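Local coordinates for uncharacterized protein (Bacteroides ovatus, PDB 4IRT) that is of unknown function but, as a protein with BNR-type repeats in the beta-propeller clan, is a putative neuraminidase, at residues A[272-282]-A[293-302]; A[203-211]-A[239-250]. All coordinates share one frame; numbering follows the deposited sequence. Where two conformers were deposited one is given.

Contact 1 of 2, residues A[272-282]-A[293-302]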
# COMPACT_ATOMS: atom_id res chain seq x y z
N GLU A 272 -22.07 -3.84 -8.35
CA GLU A 272 -23.34 -4.48 -7.98
C GLU A 272 -23.73 -5.55 -9.01
O GLU A 272 -23.38 -5.44 -10.19
CB GLU A 272 -24.45 -3.42 -7.87
CG GLU A 272 -24.26 -2.42 -6.77
CD GLU A 272 -24.33 -3.05 -5.40
OE1 GLU A 272 -23.33 -3.67 -4.96
OE2 GLU A 272 -25.41 -2.93 -4.76
N PRO A 273 -24.49 -6.59 -8.58
CA PRO A 273 -24.87 -7.63 -9.51
C PRO A 273 -25.68 -7.09 -10.69
O PRO A 273 -25.41 -7.47 -11.84
CB PRO A 273 -25.70 -8.62 -8.68
CG PRO A 273 -25.76 -8.07 -7.30
CD PRO A 273 -24.85 -6.89 -7.19
N ASN A 274 -26.62 -6.19 -10.41
CA ASN A 274 -27.49 -5.69 -11.45
C ASN A 274 -26.98 -4.41 -12.12
O ASN A 274 -27.74 -3.51 -12.38
CB ASN A 274 -28.89 -5.45 -10.89
CG ASN A 274 -29.95 -5.62 -11.94
OD1 ASN A 274 -29.64 -6.02 -13.07
ND2 ASN A 274 -31.22 -5.41 -11.57
N SER A 275 -25.68 -4.36 -12.42
CA SER A 275 -25.04 -3.15 -12.91
C SER A 275 -23.78 -3.53 -13.67
O SER A 275 -23.32 -4.66 -13.54
CB SER A 275 -24.62 -2.29 -11.70
OG SER A 275 -24.05 -1.06 -12.10
N ASP A 276 -23.25 -2.61 -14.48
CA ASP A 276 -21.89 -2.77 -15.08
C ASP A 276 -20.90 -1.73 -14.51
O ASP A 276 -19.82 -1.49 -15.08
CB ASP A 276 -21.94 -2.67 -16.61
CG ASP A 276 -22.67 -1.43 -17.10
OD1 ASP A 276 -23.16 -0.65 -16.25
OD2 ASP A 276 -22.75 -1.25 -18.33
N VAL A 277 -21.27 -1.10 -13.39
CA VAL A 277 -20.47 0.01 -12.84
C VAL A 277 -19.76 -0.35 -11.53
O VAL A 277 -20.39 -0.50 -10.49
CB VAL A 277 -21.37 1.22 -12.54
CG1 VAL A 277 -20.55 2.37 -11.97
CG2 VAL A 277 -22.15 1.64 -13.79
N PRO A 278 -18.42 -0.42 -11.55
CA PRO A 278 -17.70 -0.71 -10.31
C PRO A 278 -17.91 0.41 -9.31
O PRO A 278 -18.02 1.57 -9.70
CB PRO A 278 -16.23 -0.77 -10.78
CG PRO A 278 -16.33 -1.10 -12.24
CD PRO A 278 -17.52 -0.33 -12.71
N GLN A 279 -17.96 0.06 -8.02
CA GLN A 279 -18.21 1.02 -6.96
C GLN A 279 -17.21 0.79 -5.86
O GLN A 279 -16.90 -0.37 -5.55
CB GLN A 279 -19.62 0.82 -6.35
CG GLN A 279 -20.77 0.89 -7.34
CD GLN A 279 -21.11 2.31 -7.80
OE1 GLN A 279 -20.54 3.30 -7.32
NE2 GLN A 279 -22.03 2.40 -8.73
N TYR A 280 -16.76 1.88 -5.25
CA TYR A 280 -15.90 1.82 -4.10
C TYR A 280 -16.61 1.22 -2.87
O TYR A 280 -17.81 1.43 -2.65
CB TYR A 280 -15.37 3.20 -3.77
CG TYR A 280 -14.28 3.73 -4.65
CD1 TYR A 280 -12.98 3.20 -4.58
CD2 TYR A 280 -14.51 4.79 -5.56
CE1 TYR A 280 -11.95 3.71 -5.34
CE2 TYR A 280 -13.46 5.29 -6.36
CZ TYR A 280 -12.21 4.75 -6.23
OH TYR A 280 -11.12 5.22 -6.94
N ARG A 281 -15.85 0.44 -2.10
CA ARG A 281 -16.34 -0.32 -0.98
C ARG A 281 -15.41 -0.22 0.21
O ARG A 281 -14.21 -0.07 0.04
CB ARG A 281 -16.38 -1.81 -1.34
CG ARG A 281 -17.05 -2.08 -2.67
CD ARG A 281 -18.56 -1.95 -2.62
NE ARG A 281 -19.15 -2.15 -3.95
CZ ARG A 281 -20.39 -2.56 -4.20
NH1 ARG A 281 -21.22 -2.77 -3.19
NH2 ARG A 281 -20.82 -2.73 -5.45
N ILE A 282 -15.98 -0.40 1.39
CA ILE A 282 -15.21 -0.72 2.58
C ILE A 282 -15.75 -2.01 3.23
O ILE A 282 -16.97 -2.22 3.27
CB ILE A 282 -15.18 0.49 3.56
CG1 ILE A 282 -14.11 0.29 4.63
CG2 ILE A 282 -16.55 0.75 4.19
CD1 ILE A 282 -13.72 1.57 5.34
N ARG A 293 -19.86 -1.68 3.09
CA ARG A 293 -20.63 -0.54 2.63
C ARG A 293 -20.09 -0.05 1.29
O ARG A 293 -18.88 -0.16 1.00
CB ARG A 293 -20.62 0.59 3.66
CG ARG A 293 -21.25 0.25 5.02
CD ARG A 293 -22.76 0.29 5.01
NE ARG A 293 -23.30 0.17 6.36
CZ ARG A 293 -23.47 -1.00 6.97
NH1 ARG A 293 -23.15 -2.11 6.32
NH2 ARG A 293 -23.97 -1.06 8.20
N GLN A 294 -21.00 0.47 0.49
CA GLN A 294 -20.67 1.13 -0.77
C GLN A 294 -20.47 2.64 -0.49
O GLN A 294 -21.27 3.28 0.20
CB GLN A 294 -21.80 0.94 -1.75
CG GLN A 294 -21.56 1.56 -3.13
CD GLN A 294 -22.72 1.30 -4.08
OE1 GLN A 294 -23.43 0.30 -3.95
NE2 GLN A 294 -22.89 2.18 -5.06
N ILE A 295 -19.41 3.19 -1.06
CA ILE A 295 -18.95 4.52 -0.71
C ILE A 295 -19.56 5.58 -1.60
O ILE A 295 -19.99 6.61 -1.09
CB ILE A 295 -17.41 4.63 -0.81
CG1 ILE A 295 -16.71 3.52 -0.04
CG2 ILE A 295 -16.94 6.01 -0.33
CD1 ILE A 295 -17.04 3.43 1.43
N THR A 296 -19.57 5.39 -2.91
CA THR A 296 -20.17 6.42 -3.80
C THR A 296 -21.22 5.79 -4.70
O THR A 296 -21.46 4.60 -4.62
CB THR A 296 -19.12 7.26 -4.59
OG1 THR A 296 -18.48 6.47 -5.57
CG2 THR A 296 -18.04 7.86 -3.67
N ASP A 297 -21.91 6.60 -5.49
CA ASP A 297 -22.91 6.10 -6.41
C ASP A 297 -22.46 6.49 -7.81
O ASP A 297 -23.02 7.39 -8.44
CB ASP A 297 -24.31 6.66 -6.10
CG ASP A 297 -25.41 6.05 -7.00
OD1 ASP A 297 -25.26 4.89 -7.47
OD2 ASP A 297 -26.43 6.73 -7.24
N ARG A 298 -21.41 5.84 -8.28
CA ARG A 298 -20.87 6.09 -9.61
C ARG A 298 -21.88 5.70 -10.68
O ARG A 298 -22.62 4.75 -10.51
CB ARG A 298 -19.58 5.29 -9.82
CG ARG A 298 -18.49 5.49 -8.79
CD ARG A 298 -17.21 4.74 -9.14
NE ARG A 298 -16.58 5.39 -10.29
CZ ARG A 298 -16.61 4.97 -11.55
NH1 ARG A 298 -17.16 3.81 -11.91
NH2 ARG A 298 -16.04 5.72 -12.49
N GLN A 299 -21.84 6.41 -11.81
CA GLN A 299 -22.71 6.22 -12.96
C GLN A 299 -22.02 5.62 -14.19
O GLN A 299 -22.69 5.13 -15.10
CB GLN A 299 -23.24 7.60 -13.41
CG GLN A 299 -24.06 8.32 -12.36
CD GLN A 299 -25.22 7.45 -11.92
OE1 GLN A 299 -26.13 7.20 -12.71
NE2 GLN A 299 -25.15 6.92 -10.70
N THR A 300 -20.71 5.75 -14.26
CA THR A 300 -19.94 5.48 -15.47
C THR A 300 -19.30 4.09 -15.40
O THR A 300 -18.46 3.83 -14.54
CB THR A 300 -18.85 6.54 -15.66
OG1 THR A 300 -19.44 7.83 -15.48
CG2 THR A 300 -18.20 6.45 -17.05
N PRO A 301 -19.72 3.19 -16.30
CA PRO A 301 -19.23 1.83 -16.32
C PRO A 301 -17.81 1.72 -16.81
O PRO A 301 -17.33 2.58 -17.55
CB PRO A 301 -20.15 1.11 -17.31
CG PRO A 301 -20.69 2.19 -18.19
CD PRO A 301 -20.81 3.39 -17.29
N PHE A 302 -17.13 0.66 -16.36
CA PHE A 302 -15.91 0.20 -17.00
C PHE A 302 -15.76 -1.26 -16.63
O PHE A 302 -16.47 -1.77 -15.76
CB PHE A 302 -14.65 1.00 -16.61
CG PHE A 302 -14.18 0.80 -15.19
CD1 PHE A 302 -13.26 -0.18 -14.87
CD2 PHE A 302 -14.63 1.65 -14.18
CE1 PHE A 302 -12.80 -0.33 -13.57
CE2 PHE A 302 -14.19 1.50 -12.87
CZ PHE A 302 -13.27 0.52 -12.56
O HOH W 1 -24.43 -1.64 -2.43
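Pro278 lays its CG over one face of the Phe302 ring, 3.5 Å from the ring centroid and 18° off the normal, a CH-pi contact. The Arg298 guanidinium receives Pro278 O at its edge: Arg298 NH1 donates to that carbonyl at 3.3 Å with an N-H...O angle of 166°, and also to Thr300 O. On the Arg281 guanidinium, Gln294 OE1 lies over one face, while NH1 and NH2 both reach Glu272 OE1 from the same face of the carboxylate; the bond from Arg281 NH2 to Glu272 OE1, 2.7 Å, belongs to a salt bridge, and Trp270 of strand 264-271 makes a cation-pi contact with Arg281. A water donates to both Glu272 OE2 and Gln294 OE1, tying that carboxylate to the facing strand. Gln279 OE1 accepts from Arg298 N at 2.9 Å, in the carbonyl plane and on a lone pair, and Gln279 NE2 donates to Arg298 O at 3.0 Å; the bend at chi2 (-75°) folds the amide back to reach both. A leucine here would probably leave Arg298 N and O without these mates and let the loop shift. Ile282 and Arg293 form the hydrogen-bonded antiparallel pair of the hairpin made by strands 278-285 and 290-294. The latter is an outermost strand of its four-stranded sheet; Tyr328 and Val326 of strand 325-330 pack on Ile295 and Ile282, and Asp332 holds Arg298 by a salt bridge.

Contact 2 of 2, residues A[203-211]-A[239-250]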
# COMPACT_ATOMS: atom_id res chain seq x y z
N VAL A 203 -7.46 -11.01 -15.07
CA VAL A 203 -7.93 -10.18 -13.96
C VAL A 203 -9.39 -10.45 -13.56
O VAL A 203 -9.74 -10.34 -12.38
CB VAL A 203 -7.73 -8.69 -14.28
CG1 VAL A 203 -8.64 -8.22 -15.41
CG2 VAL A 203 -7.94 -7.86 -13.01
N GLU A 204 -10.25 -10.78 -14.52
CA GLU A 204 -11.65 -11.09 -14.20
C GLU A 204 -11.84 -12.35 -13.36
O GLU A 204 -12.97 -12.61 -12.93
CB GLU A 204 -12.52 -11.18 -15.47
CG GLU A 204 -12.14 -12.31 -16.42
CD GLU A 204 -11.10 -11.94 -17.48
OE1 GLU A 204 -10.30 -10.98 -17.25
OE2 GLU A 204 -11.08 -12.67 -18.52
N THR A 205 -10.77 -13.11 -13.15
CA THR A 205 -10.82 -14.31 -12.34
C THR A 205 -10.39 -14.05 -10.88
O THR A 205 -10.22 -14.99 -10.11
CB THR A 205 -10.03 -15.50 -12.96
OG1 THR A 205 -8.61 -15.31 -12.85
CG2 THR A 205 -10.41 -15.70 -14.43
N ASN A 206 -10.21 -12.78 -10.50
CA ASN A 206 -10.11 -12.41 -9.09
C ASN A 206 -11.43 -12.80 -8.39
O ASN A 206 -12.52 -12.68 -8.98
CB ASN A 206 -9.97 -10.89 -8.90
CG ASN A 206 -8.63 -10.33 -9.32
OD1 ASN A 206 -7.60 -11.05 -9.45
ND2 ASN A 206 -8.62 -9.01 -9.52
N HIS A 207 -11.31 -13.28 -7.17
CA HIS A 207 -12.49 -13.55 -6.37
C HIS A 207 -12.16 -13.56 -4.88
O HIS A 207 -11.06 -13.95 -4.49
CB HIS A 207 -13.14 -14.86 -6.79
CG HIS A 207 -12.26 -16.07 -6.67
ND1 HIS A 207 -12.26 -16.89 -5.56
CD2 HIS A 207 -11.37 -16.62 -7.54
CE1 HIS A 207 -11.41 -17.89 -5.75
NE2 HIS A 207 -10.85 -17.74 -6.94
N ASP A 208 -13.16 -13.15 -4.09
CA ASP A 208 -13.15 -13.19 -2.62
C ASP A 208 -12.18 -12.21 -1.96
O ASP A 208 -11.22 -11.74 -2.57
CB ASP A 208 -12.87 -14.63 -2.13
CG ASP A 208 -13.94 -15.61 -2.58
OD1 ASP A 208 -15.15 -15.33 -2.42
OD2 ASP A 208 -13.57 -16.68 -3.11
N ILE A 209 -12.49 -11.89 -0.70
CA ILE A 209 -11.61 -11.16 0.20
C ILE A 209 -11.43 -11.98 1.47
O ILE A 209 -12.41 -12.26 2.19
CB ILE A 209 -12.16 -9.75 0.55
CG1 ILE A 209 -12.48 -8.97 -0.74
CG2 ILE A 209 -11.15 -9.00 1.42
CD1 ILE A 209 -12.94 -7.53 -0.55
N CYS A 210 -10.18 -12.31 1.76
CA CYS A 210 -9.84 -13.18 2.89
C CYS A 210 -8.98 -12.40 3.91
O CYS A 210 -8.44 -11.36 3.60
CB CYS A 210 -9.07 -14.41 2.40
SG CYS A 210 -10.01 -15.50 1.28
N TYR A 211 -8.83 -12.94 5.12
CA TYR A 211 -8.24 -12.19 6.21
C TYR A 211 -7.50 -13.10 7.19
O TYR A 211 -7.94 -14.19 7.45
CB TYR A 211 -9.33 -11.44 6.97
CG TYR A 211 -8.82 -10.71 8.19
CD1 TYR A 211 -8.21 -9.46 8.07
CD2 TYR A 211 -8.95 -11.26 9.45
CE1 TYR A 211 -7.72 -8.80 9.18
CE2 TYR A 211 -8.45 -10.60 10.56
CZ TYR A 211 -7.86 -9.36 10.43
OH TYR A 211 -7.41 -8.67 11.54
N GLU A 239 -10.25 -17.48 6.20
CA GLU A 239 -11.37 -16.73 6.68
C GLU A 239 -11.84 -15.82 5.54
O GLU A 239 -11.07 -15.01 5.05
CB GLU A 239 -11.04 -15.90 7.92
CG GLU A 239 -12.27 -15.13 8.41
CD GLU A 239 -12.08 -14.31 9.67
OE1 GLU A 239 -10.96 -14.24 10.24
OE2 GLU A 239 -13.12 -13.71 10.07
N TYR A 240 -13.12 -15.92 5.17
CA TYR A 240 -13.70 -15.04 4.16
C TYR A 240 -14.31 -13.81 4.81
O TYR A 240 -15.39 -13.87 5.42
CB TYR A 240 -14.68 -15.83 3.27
CG TYR A 240 -13.86 -16.77 2.40
CD1 TYR A 240 -13.39 -18.00 2.91
CD2 TYR A 240 -13.45 -16.40 1.13
CE1 TYR A 240 -12.57 -18.83 2.15
CE2 TYR A 240 -12.65 -17.24 0.35
CZ TYR A 240 -12.21 -18.45 0.87
OH TYR A 240 -11.39 -19.24 0.10
N ALA A 241 -13.65 -12.68 4.62
CA ALA A 241 -14.21 -11.40 5.03
C ALA A 241 -15.39 -10.99 4.15
O ALA A 241 -16.37 -10.42 4.64
CB ALA A 241 -13.14 -10.32 5.01
N CYS A 242 -15.31 -11.31 2.86
CA CYS A 242 -16.40 -11.02 1.93
C CYS A 242 -16.30 -11.99 0.78
O CYS A 242 -15.27 -12.02 0.06
CB CYS A 242 -16.38 -9.57 1.46
SG CYS A 242 -17.87 -9.06 0.53
N ARG A 243 -17.36 -12.78 0.60
CA ARG A 243 -17.43 -13.69 -0.53
C ARG A 243 -17.92 -12.96 -1.77
O ARG A 243 -19.00 -12.40 -1.79
CB ARG A 243 -18.34 -14.88 -0.26
CG ARG A 243 -17.73 -15.82 0.75
CD ARG A 243 -17.92 -17.27 0.37
NE ARG A 243 -17.62 -18.09 1.52
CZ ARG A 243 -16.67 -19.00 1.54
NH1 ARG A 243 -15.95 -19.24 0.45
NH2 ARG A 243 -16.47 -19.70 2.64
N LEU A 244 -17.09 -12.99 -2.82
CA LEU A 244 -17.37 -12.28 -4.05
C LEU A 244 -16.93 -13.12 -5.21
O LEU A 244 -15.82 -13.65 -5.21
CB LEU A 244 -16.58 -10.95 -4.08
CG LEU A 244 -17.05 -9.90 -3.08
CD1 LEU A 244 -16.01 -8.81 -2.92
CD2 LEU A 244 -18.40 -9.32 -3.51
N PRO A 245 -17.77 -13.21 -6.25
CA PRO A 245 -17.48 -14.11 -7.35
C PRO A 245 -16.42 -13.56 -8.33
O PRO A 245 -16.05 -12.39 -8.29
CB PRO A 245 -18.84 -14.21 -8.05
CG PRO A 245 -19.40 -12.81 -7.88
CD PRO A 245 -19.05 -12.49 -6.45
N GLN A 246 -16.02 -14.41 -9.27
CA GLN A 246 -15.30 -13.93 -10.42
C GLN A 246 -16.27 -13.06 -11.23
O GLN A 246 -17.48 -13.16 -11.04
CB GLN A 246 -14.80 -15.11 -11.24
CG GLN A 246 -13.85 -16.01 -10.45
CD GLN A 246 -13.24 -17.11 -11.30
OE1 GLN A 246 -12.95 -16.93 -12.49
NE2 GLN A 246 -13.03 -18.28 -10.68
N ASN A 247 -15.73 -12.21 -12.09
CA ASN A 247 -16.51 -11.35 -12.99
C ASN A 247 -17.42 -10.34 -12.28
O ASN A 247 -18.50 -10.04 -12.76
CB ASN A 247 -17.28 -12.20 -13.99
CG ASN A 247 -16.36 -12.99 -14.88
OD1 ASN A 247 -15.67 -12.42 -15.72
ND2 ASN A 247 -16.31 -14.31 -14.68
N CYS A 248 -16.98 -9.80 -11.15
CA CYS A 248 -17.69 -8.69 -10.55
C CYS A 248 -16.83 -7.44 -10.44
O CYS A 248 -17.14 -6.53 -9.63
CB CYS A 248 -18.34 -9.07 -9.20
SG CYS A 248 -17.20 -9.27 -7.83
N GLU A 249 -15.78 -7.39 -11.26
CA GLU A 249 -14.86 -6.24 -11.33
C GLU A 249 -14.12 -6.02 -9.99
O GLU A 249 -13.75 -4.89 -9.65
CB GLU A 249 -15.61 -4.97 -11.72
CG GLU A 249 -16.46 -5.06 -12.95
CD GLU A 249 -15.72 -5.44 -14.22
OE1 GLU A 249 -14.46 -5.46 -14.27
OE2 GLU A 249 -16.44 -5.70 -15.21
N LEU A 250 -13.94 -7.08 -9.23
CA LEU A 250 -13.16 -7.03 -8.02
C LEU A 250 -11.68 -6.85 -8.38
O LEU A 250 -11.13 -7.62 -9.17
CB LEU A 250 -13.34 -8.31 -7.21
CG LEU A 250 -12.50 -8.37 -5.94
CD1 LEU A 250 -12.92 -7.32 -4.93
CD2 LEU A 250 -12.56 -9.78 -5.37
O HOH W 2 -11.99 -9.19 -11.22
O HOH W 3 -14.31 -10.27 -9.85
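A classic beta bulge marks this antiparallel pairing of strand 206-214 with 239-242, an outermost strand of a four-stranded sheet in a protein of the beta-propeller clan. Ala241 and Cys242 both face Ile209: Cys242 N donates to Ile209 O at 3.1 Å, in the carbonyl plane and on a lone pair, whereas the bond from Ala241 N to the same oxygen is weak, bent to 123°. Ile209 N returns a bond to Cys242 O at 2.9 Å, and the register moves by one residue before Cys210 pairs with Tyr240. Beyond the bulge, side chains join the backbone pairing. Asp208 OD1 accepts from Leu244 N on the anti side, while Asp208 N donates to Leu244 O and, farther on, Asn247 N to Glu204 O. His207 ND1 donates to Asp208 OD2 at 2.8 Å, in the plane of the imidazole but from above that of the carboxylate; with NE2 hydrogen-bonded to Glu199, the ring is fixed at both nitrogens. Asn206 ND2 meets Leu250 O at 2.9 Å, and its OD1 is bound by Arg198. Ile209 CD1 lies 4.1 Å from Leu244 CD1, with Trp270 packing on both side chains. Cys210 SG stands anti to its own carbonyl carbon (chi1 -62°), which carries the sulfur over one face of the Tyr240 ring, 3.7 Å from the ring centroid and 28° off the normal.

Overall arrangement
Both contacts pair the third strand of a four-stranded antiparallel sheet with its outermost fourth strand and the loop that follows, but in two successive sheets. Each is partly buried, with a similar mix of covered and exposed residues, their centres about 22 Å (contact 1) and 19 Å (contact 2) from the centre of the chain. Contact 1 continues a short hairpin and relies on a glutamine amide paired with loop backbone and on one loop arginine reaching back to a carbonyl of the opposite segment; contact 2 joins segments separated by 27 residues through a bulge, an aspartate carboxylate accepting from a backbone N-H and a sulfur-aromatic contact. Their centres lie about 15 Å apart, and they meet where Glu249 CB packs 4.0 Å from Pro278 CG.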